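Local coordinates for neurotoxin (Clostridium botulinum, PDB 1ZB7), which cuts the vesicle proteins synaptobrevin-1, -2 and -3 as a zinc endopeptidase after entering the host cytosol, at an Ala-Ala bond in synaptobrevin-2, at residues L119-T124 with V133-I138; D41-V46 with D110-A115. All coordinates share one frame; numbering follows the deposited sequence.

The centres of contact 1 and contact 2 lie 18 Å apart in the zinc protease domain. Contact 2 comes first along the chain. It packs residues 41-46 on residues 110-115, near the end of helix 103-114. The chain then leaves this helix and, within a few residues, enters the loop 119-124 of contact 1, which meets 133-138. Both contacts reach the same mixed sheet. Contact 2 uses the hairpin turn and first residue of strand 43-46. Contact 1 holds the turn that leads into strand 137-142, next to the edge strand 150-155. The chain thus runs from helix 103-114 through contact 1 and back to the sheet. In contact 2 the side chain of Ile112 is about 13 Å from the zinc ion.

Contact 1 (L119-T124 with V133-I138); sequences LGNAST and VANVSI
The backbone O of Asn121, a residue that bonds across to Asn135, is gripped twice by Thr124. Thr124 N lies 2.9 Å and Thr124 OG1 2.8 Å from Asn121 O. The backbone bond closes a type I turn from Asn121 to Thr124. The hydroxyl adds a second hold on the same oxygen, in the carbonyl plane and on a lone pair. Asn121 OD1 turns back to accept from Ser123 N at 3.0 Å, which makes an Asx turn. The amide of Asn121 thus keeps its N-H side for the other segment. Asn121 ND2 gives to Asn135 OD1 over 2.8 Å. The two amide planes stand 42° apart, and the donor comes in tilted from the carbonyl plane. Asn135 CG sits between its own backbone N and carbonyl carbon (chi1 54°). From there the other end of the amide, Asn135 ND2, reaches Gly120 O at 2.9 Å and nearly straight. It arrives from above the carbonyl plane of Gly120. Apolar contacts flank the amides. Leu119 CD2 meets Val136 CG1 at 3.8 Å, the two side chains crossing at about a right angle, and Thr124 CG2 touches Val133 CG1 at 4.0 Å. Met155 of strand 150-155 packs against Leu119 and Val136. With these bonds to OD1 and ND2 of Asn121 and of Asn135, each amide uses both its oxygen and its nitrogen. This fixes which way round both asparagines are flipped and ties the loop 119-124 to the turn that leads into strand 137-142.

Contact 2 (D41-V46 with D110-A115); sequences DRIWIV and DMIVDA
Val113 sets its side chain against the backbone of Asp41, with CG2 as the closest branch. Val113 CG2 lies 3.4 Å from Asp41 O, a van der Waals touch. The other branch, Val113 CG1, meets Asp41 CB at 4.1 Å. Both methyls of the valine thus rest on one residue of the hairpin turn between strands 34-38 and 43-46.

Ile43 comes in beside it. Its CG1 is anti to the carbonyl carbon (chi1 -53°) and its chain is extended at chi2 (-177°), which carries CD1 out to the helix. Ile43 CD1 reaches Ile112 CG2 at 3.9 Å, with the two side chains at about a right angle. The same CD1 also touches Val113 CG2, at 4.3 Å. One methyl therefore meets branches of two successive helix residues.

Arg42 runs past the end of the helix. Arg42 CD passes Val113 O at 4.0 Å. Its chain bends at chi3, and Arg42 NH1 bonds to Asn157 OD1. Asn157 also gives its ND2 to Ile112 O, and so links the arginine to the helix backbone.

No hydrogen bond joins the two segments directly. Their touch is apolar apart from backbone oxygens met by carbon atoms. Ile112 also packs on Leu232 and Leu236 of helix 224-239, the helix that carries the HExxH zinc motif. The side chain of Ile112 is about 13 Å from the zinc ion. The end of helix 103-114 thus packs on the hairpin turn and the first residue of strand 43-46, and also touches the active-site helix, in the zinc metalloprotease fold of the clostridial neurotoxin light chains.

Contact 1 (L119-T124 with V133-I138)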
ATOM      1  N   LEU A 119     -26.580 -25.162  -6.226  1.00 38.65           N
ATOM      2  CA  LEU A 119     -27.395 -25.338  -7.464  1.00 38.98           C
ATOM      3  C   LEU A 119     -28.367 -24.179  -7.749  1.00 38.42           C
ATOM      4  O   LEU A 119     -29.566 -24.306  -7.647  1.00 40.48           O
ATOM      5  CB  LEU A 119     -28.107 -26.678  -7.429  1.00 38.07           C
ATOM      6  CG  LEU A 119     -27.277 -27.890  -7.074  1.00 38.29           C
ATOM      7  CD1 LEU A 119     -28.060 -29.110  -7.191  1.00 41.91           C
ATOM      8  CD2 LEU A 119     -25.972 -28.041  -7.966  1.00 42.16           C
ATOM      9  N   GLY A 120     -27.826 -23.029  -8.101  1.00 40.18           N
ATOM     10  CA  GLY A 120     -28.627 -21.871  -8.423  1.00 39.41           C
ATOM     11  C   GLY A 120     -27.845 -20.587  -8.263  1.00 37.75           C
ATOM     12  O   GLY A 120     -26.682 -20.596  -7.990  1.00 40.15           O
ATOM     13  N   ASN A 121     -28.532 -19.460  -8.386  1.00 39.54           N
ATOM     14  CA  ASN A 121     -27.956 -18.111  -8.252  1.00 39.91           C
ATOM     15  C   ASN A 121     -29.133 -17.188  -8.071  1.00 40.84           C
ATOM     16  O   ASN A 121     -30.220 -17.649  -8.040  1.00 38.27           O
ATOM     17  CB  ASN A 121     -27.102 -17.679  -9.450  1.00 40.52           C
ATOM     18  CG  ASN A 121     -27.784 -17.877 -10.791  1.00 39.08           C
ATOM     19  OD1 ASN A 121     -28.858 -17.375 -11.027  1.00 40.19           O
ATOM     20  ND2 ASN A 121     -27.100 -18.539 -11.706  1.00 42.89           N
ATOM     21  N   ALA A 122     -28.874 -15.892  -7.917  1.00 41.71           N
ATOM     22  CA  ALA A 122     -29.902 -14.874  -7.673  1.00 42.74           C
ATOM     23  C   ALA A 122     -31.065 -14.956  -8.607  1.00 43.50           C
ATOM     24  O   ALA A 122     -32.130 -14.578  -8.239  1.00 44.46           O
ATOM     25  CB  ALA A 122     -29.272 -13.428  -7.783  1.00 43.81           C
ATOM     26  N   SER A 123     -30.886 -15.450  -9.818  1.00 45.61           N
ATOM     27  CA  SER A 123     -31.973 -15.476 -10.785  1.00 46.81           C
ATOM     28  C   SER A 123     -32.674 -16.795 -10.849  1.00 47.21           C
ATOM     29  O   SER A 123     -33.587 -16.970 -11.660  1.00 47.87           O
ATOM     30  CB  SER A 123     -31.366 -15.236 -12.158  1.00 48.51           C
ATOM     31  OG  SER A 123     -30.599 -16.401 -12.484  1.00 53.02           O
ATOM     32  N   THR A 124     -32.255 -17.782 -10.051  1.00 47.62           N
ATOM     33  CA  THR A 124     -33.033 -19.033 -10.025  1.00 47.02           C
ATOM     34  C   THR A 124     -34.109 -18.952  -8.974  1.00 45.47           C
ATOM     35  O   THR A 124     -33.877 -18.371  -7.933  1.00 44.91           O
ATOM     36  CB  THR A 124     -32.121 -20.286  -9.886  1.00 48.63           C
ATOM     37  OG1 THR A 124     -31.316 -20.179  -8.717  1.00 52.73           O
ATOM     38  CG2 THR A 124     -31.157 -20.346 -11.081  1.00 44.75           C
ATOM     39  N   VAL A 133     -26.902 -24.182 -14.782  1.00 49.61           N
ATOM     40  CA  VAL A 133     -26.574 -22.780 -14.843  1.00 47.03           C
ATOM     41  C   VAL A 133     -25.054 -22.610 -14.837  1.00 47.06           C
ATOM     42  O   VAL A 133     -24.335 -23.480 -14.324  1.00 45.89           O
ATOM     43  CB  VAL A 133     -27.204 -21.982 -13.696  1.00 46.04           C
ATOM     44  CG1 VAL A 133     -28.722 -21.980 -13.847  1.00 47.59           C
ATOM     45  CG2 VAL A 133     -26.742 -22.472 -12.335  1.00 44.25           C
ATOM     46  N   ALA A 134     -24.607 -21.447 -15.318  1.00 45.67           N
ATOM     47  CA  ALA A 134     -23.215 -21.249 -15.725  1.00 46.21           C
ATOM     48  C   ALA A 134     -22.282 -21.227 -14.535  1.00 45.35           C
ATOM     49  O   ALA A 134     -21.133 -21.641 -14.680  1.00 45.88           O
ATOM     50  CB  ALA A 134     -23.074 -19.960 -16.554  1.00 46.21           C
ATOM     51  N   ASN A 135     -22.783 -20.837 -13.352  1.00 43.28           N
ATOM     52  CA  ASN A 135     -21.941 -20.939 -12.145  1.00 42.25           C
ATOM     53  C   ASN A 135     -21.776 -22.374 -11.598  1.00 41.91           C
ATOM     54  O   ASN A 135     -21.024 -22.589 -10.623  1.00 43.41           O
ATOM     55  CB  ASN A 135     -22.415 -19.995 -10.998  1.00 41.09           C
ATOM     56  CG  ASN A 135     -23.852 -20.160 -10.608  1.00 41.48           C
ATOM     57  OD1 ASN A 135     -24.764 -19.981 -11.439  1.00 44.70           O
ATOM     58  ND2 ASN A 135     -24.102 -20.416  -9.298  1.00 38.48           N
ATOM     59  N   VAL A 136     -22.533 -23.322 -12.149  1.00 41.13           N
ATOM     60  CA  VAL A 136     -22.537 -24.660 -11.638  1.00 40.91           C
ATOM     61  C   VAL A 136     -21.901 -25.729 -12.599  1.00 41.57           C
ATOM     62  O   VAL A 136     -21.078 -26.543 -12.150  1.00 42.55           O
ATOM     63  CB  VAL A 136     -23.975 -25.118 -11.186  1.00 40.44           C
ATOM     64  CG1 VAL A 136     -23.971 -26.610 -10.880  1.00 37.35           C
ATOM     65  CG2 VAL A 136     -24.452 -24.362  -9.916  1.00 39.28           C
ATOM     66  N   SER A 137     -22.357 -25.710 -13.851  1.00 41.82           N
ATOM     67  CA  SER A 137     -22.174 -26.744 -14.886  1.00 42.79           C
ATOM     68  C   SER A 137     -21.481 -26.237 -16.187  1.00 43.33           C
ATOM     69  O   SER A 137     -21.722 -25.119 -16.660  1.00 42.71           O
ATOM     70  CB  SER A 137     -23.495 -27.385 -15.321  1.00 42.72           C
ATOM     71  OG  SER A 137     -24.128 -28.155 -14.245  1.00 47.08           O
ATOM     72  N   ILE A 138     -20.615 -27.099 -16.713  1.00 43.73           N
ATOM     73  CA  ILE A 138     -20.005 -27.015 -18.050  1.00 44.87           C
ATOM     74  C   ILE A 138     -20.444 -28.195 -18.896  1.00 45.35           C
ATOM     75  O   ILE A 138     -21.092 -29.124 -18.424  1.00 44.31           O
ATOM     76  CB  ILE A 138     -18.437 -26.990 -17.954  1.00 45.20           C
ATOM     77  CG1 ILE A 138     -17.836 -28.253 -17.296  1.00 45.28           C
ATOM     78  CG2 ILE A 138     -18.037 -25.792 -17.124  1.00 45.95           C
ATOM     79  CD1 ILE A 138     -16.282 -28.356 -17.495  1.00 48.98           C
TER

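Contact 2 (D41-V46 with D110-A115)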
ATOM      1  N   ASP A  41     -10.968 -35.322  -6.950  1.00 47.03           N
ATOM      2  CA  ASP A  41     -12.406 -35.017  -7.089  1.00 47.37           C
ATOM      3  C   ASP A  41     -12.761 -33.500  -7.194  1.00 44.79           C
ATOM      4  O   ASP A  41     -12.325 -32.682  -6.395  1.00 44.31           O
ATOM      5  CB  ASP A  41     -13.209 -35.704  -6.011  1.00 49.01           C
ATOM      6  CG  ASP A  41     -13.162 -37.273  -6.206  1.00 60.22           C
ATOM      7  OD1 ASP A  41     -13.853 -37.875  -7.178  1.00 64.25           O
ATOM      8  OD2 ASP A  41     -12.352 -37.840  -5.423  1.00 67.83           O
ATOM      9  N   ARG A  42     -13.510 -33.203  -8.238  1.00 43.96           N
ATOM     10  CA  ARG A  42     -14.008 -31.906  -8.543  1.00 45.53           C
ATOM     11  C   ARG A  42     -12.960 -30.866  -9.029  1.00 42.40           C
ATOM     12  O   ARG A  42     -13.314 -29.759  -9.283  1.00 41.68           O
ATOM     13  CB  ARG A  42     -14.849 -31.428  -7.349  1.00 47.03           C
ATOM     14  CG  ARG A  42     -16.073 -32.389  -7.239  1.00 49.63           C
ATOM     15  CD  ARG A  42     -17.200 -31.734  -6.622  1.00 56.32           C
ATOM     16  NE  ARG A  42     -18.460 -32.016  -7.314  1.00 62.45           N
ATOM     17  CZ  ARG A  42     -19.285 -31.126  -7.916  1.00 64.79           C
ATOM     18  NH1 ARG A  42     -19.076 -29.753  -8.080  1.00 55.72           N
ATOM     19  NH2 ARG A  42     -20.390 -31.658  -8.384  1.00 67.64           N
ATOM     20  N   ILE A  43     -11.730 -31.320  -9.229  1.00 40.76           N
ATOM     21  CA  ILE A  43     -10.575 -30.488  -9.633  1.00 42.36           C
ATOM     22  C   ILE A  43      -9.886 -31.059 -10.905  1.00 41.89           C
ATOM     23  O   ILE A  43      -9.345 -32.181 -10.904  1.00 42.98           O
ATOM     24  CB  ILE A  43      -9.545 -30.395  -8.481  1.00 41.86           C
ATOM     25  CG1 ILE A  43     -10.206 -29.924  -7.184  1.00 41.05           C
ATOM     26  CG2 ILE A  43      -8.425 -29.508  -8.894  1.00 44.12           C
ATOM     27  CD1 ILE A  43      -9.197 -29.750  -5.991  1.00 46.04           C
ATOM     28  N   TRP A  44      -9.912 -30.261 -11.951  1.00 40.92           N
ATOM     29  CA  TRP A  44      -9.510 -30.622 -13.269  1.00 39.48           C
ATOM     30  C   TRP A  44      -8.295 -29.758 -13.696  1.00 39.22           C
ATOM     31  O   TRP A  44      -8.254 -28.575 -13.402  1.00 38.74           O
ATOM     32  CB  TRP A  44     -10.667 -30.380 -14.247  1.00 37.61           C
ATOM     33  CG  TRP A  44     -11.805 -31.315 -13.980  1.00 39.84           C
ATOM     34  CD1 TRP A  44     -12.875 -31.164 -13.007  1.00 37.94           C
ATOM     35  CD2 TRP A  44     -12.081 -32.540 -14.638  1.00 37.82           C
ATOM     36  NE1 TRP A  44     -13.695 -32.185 -13.104  1.00 38.79           N
ATOM     37  CE2 TRP A  44     -13.282 -33.053 -14.068  1.00 39.62           C
ATOM     38  CE3 TRP A  44     -11.451 -33.249 -15.654  1.00 38.68           C
ATOM     39  CZ2 TRP A  44     -13.834 -34.262 -14.454  1.00 41.47           C
ATOM     40  CZ3 TRP A  44     -11.968 -34.479 -16.022  1.00 40.85           C
ATOM     41  CH2 TRP A  44     -13.169 -34.968 -15.450  1.00 41.62           C
ATOM     42  N   ILE A  45      -7.309 -30.402 -14.339  1.00 39.30           N
ATOM     43  CA  ILE A  45      -6.230 -29.734 -15.074  1.00 39.14           C
ATOM     44  C   ILE A  45      -6.489 -29.797 -16.596  1.00 38.13           C
ATOM     45  O   ILE A  45      -6.705 -30.813 -17.165  1.00 38.50           O
ATOM     46  CB  ILE A  45      -4.876 -30.344 -14.792  1.00 38.57           C
ATOM     47  CG1 ILE A  45      -4.642 -30.533 -13.299  1.00 38.17           C
ATOM     48  CG2 ILE A  45      -3.773 -29.521 -15.429  1.00 40.41           C
ATOM     49  CD1 ILE A  45      -4.798 -29.287 -12.450  1.00 38.06           C
ATOM     50  N   VAL A  46      -6.454 -28.649 -17.201  1.00 40.13           N
ATOM     51  CA  VAL A  46      -6.555 -28.450 -18.627  1.00 42.10           C
ATOM     52  C   VAL A  46      -5.224 -27.814 -19.097  1.00 40.63           C
ATOM     53  O   VAL A  46      -5.018 -26.619 -18.952  1.00 40.93           O
ATOM     54  CB  VAL A  46      -7.731 -27.582 -19.038  1.00 42.40           C
ATOM     55  CG1 VAL A  46      -7.903 -27.582 -20.533  1.00 44.47           C
ATOM     56  CG2 VAL A  46      -9.055 -28.088 -18.413  1.00 44.07           C
ATOM     57  N   ASP A 110      -9.135 -30.686   1.073  1.00 44.62           N
ATOM     58  CA  ASP A 110     -10.401 -31.289   1.526  1.00 46.08           C
ATOM     59  C   ASP A 110     -11.585 -30.309   1.489  1.00 45.28           C
ATOM     60  O   ASP A 110     -12.670 -30.634   1.031  1.00 44.02           O
ATOM     61  CB  ASP A 110     -10.291 -31.769   2.978  1.00 49.23           C
ATOM     62  CG  ASP A 110      -9.443 -33.034   3.155  1.00 54.45           C
ATOM     63  OD1 ASP A 110      -9.350 -33.839   2.207  1.00 60.75           O
ATOM     64  OD2 ASP A 110      -8.916 -33.248   4.288  1.00 62.84           O
ATOM     65  N   MET A 111     -11.352 -29.111   2.001  1.00 45.03           N
ATOM     66  CA  MET A 111     -12.367 -28.050   1.979  1.00 45.87           C
ATOM     67  C   MET A 111     -12.787 -27.588   0.589  1.00 45.47           C
ATOM     68  O   MET A 111     -13.940 -27.384   0.365  1.00 45.31           O
ATOM     69  CB  MET A 111     -11.908 -26.855   2.784  1.00 46.79           C
ATOM     70  CG  MET A 111     -11.621 -27.198   4.222  1.00 50.20           C
ATOM     71  SD  MET A 111     -11.855 -25.795   5.316  1.00 59.25           S
ATOM     72  CE  MET A 111     -13.658 -25.664   5.317  1.00 57.00           C
ATOM     73  N   ILE A 112     -11.860 -27.525  -0.365  1.00 44.72           N
ATOM     74  CA  ILE A 112     -12.204 -27.200  -1.760  1.00 42.69           C
ATOM     75  C   ILE A 112     -13.071 -28.267  -2.403  1.00 42.33           C
ATOM     76  O   ILE A 112     -14.064 -27.953  -3.018  1.00 42.57           O
ATOM     77  CB  ILE A 112     -10.885 -26.857  -2.590  1.00 41.60           C
ATOM     78  CG1 ILE A 112     -10.355 -25.465  -2.134  1.00 43.85           C
ATOM     79  CG2 ILE A 112     -11.107 -26.943  -4.050  1.00 41.38           C
ATOM     80  CD1 ILE A 112      -8.953 -25.136  -2.583  1.00 43.54           C
ATOM     81  N   VAL A 113     -12.676 -29.529  -2.268  1.00 42.39           N
ATOM     82  CA  VAL A 113     -13.421 -30.687  -2.746  1.00 41.42           C
ATOM     83  C   VAL A 113     -14.829 -30.716  -2.223  1.00 42.07           C
ATOM     84  O   VAL A 113     -15.790 -30.906  -2.976  1.00 42.27           O
ATOM     85  CB  VAL A 113     -12.702 -32.006  -2.354  1.00 42.68           C
ATOM     86  CG1 VAL A 113     -13.591 -33.295  -2.678  1.00 39.79           C
ATOM     87  CG2 VAL A 113     -11.448 -32.094  -3.133  1.00 39.97           C
ATOM     88  N   ASP A 114     -14.974 -30.500  -0.933  1.00 42.04           N
ATOM     89  CA  ASP A 114     -16.296 -30.416  -0.370  1.00 43.65           C
ATOM     90  C   ASP A 114     -17.156 -29.190  -0.672  1.00 43.16           C
ATOM     91  O   ASP A 114     -18.396 -29.220  -0.362  1.00 45.10           O
ATOM     92  CB  ASP A 114     -16.211 -30.598   1.175  1.00 43.69           C
ATOM     93  CG  ASP A 114     -15.877 -32.006   1.559  1.00 50.51           C
ATOM     94  OD1 ASP A 114     -15.845 -32.951   0.667  1.00 54.79           O
ATOM     95  OD2 ASP A 114     -15.610 -32.173   2.770  1.00 57.49           O
ATOM     96  N   ALA A 115     -16.581 -28.102  -1.174  1.00 42.47           N
ATOM     97  CA  ALA A 115     -17.304 -26.819  -1.263  1.00 41.34           C
ATOM     98  C   ALA A 115     -17.979 -26.646  -2.594  1.00 41.48           C
ATOM     99  O   ALA A 115     -17.756 -25.698  -3.317  1.00 41.45           O
ATOM    100  CB  ALA A 115     -16.419 -25.652  -0.941  1.00 42.24           C
TER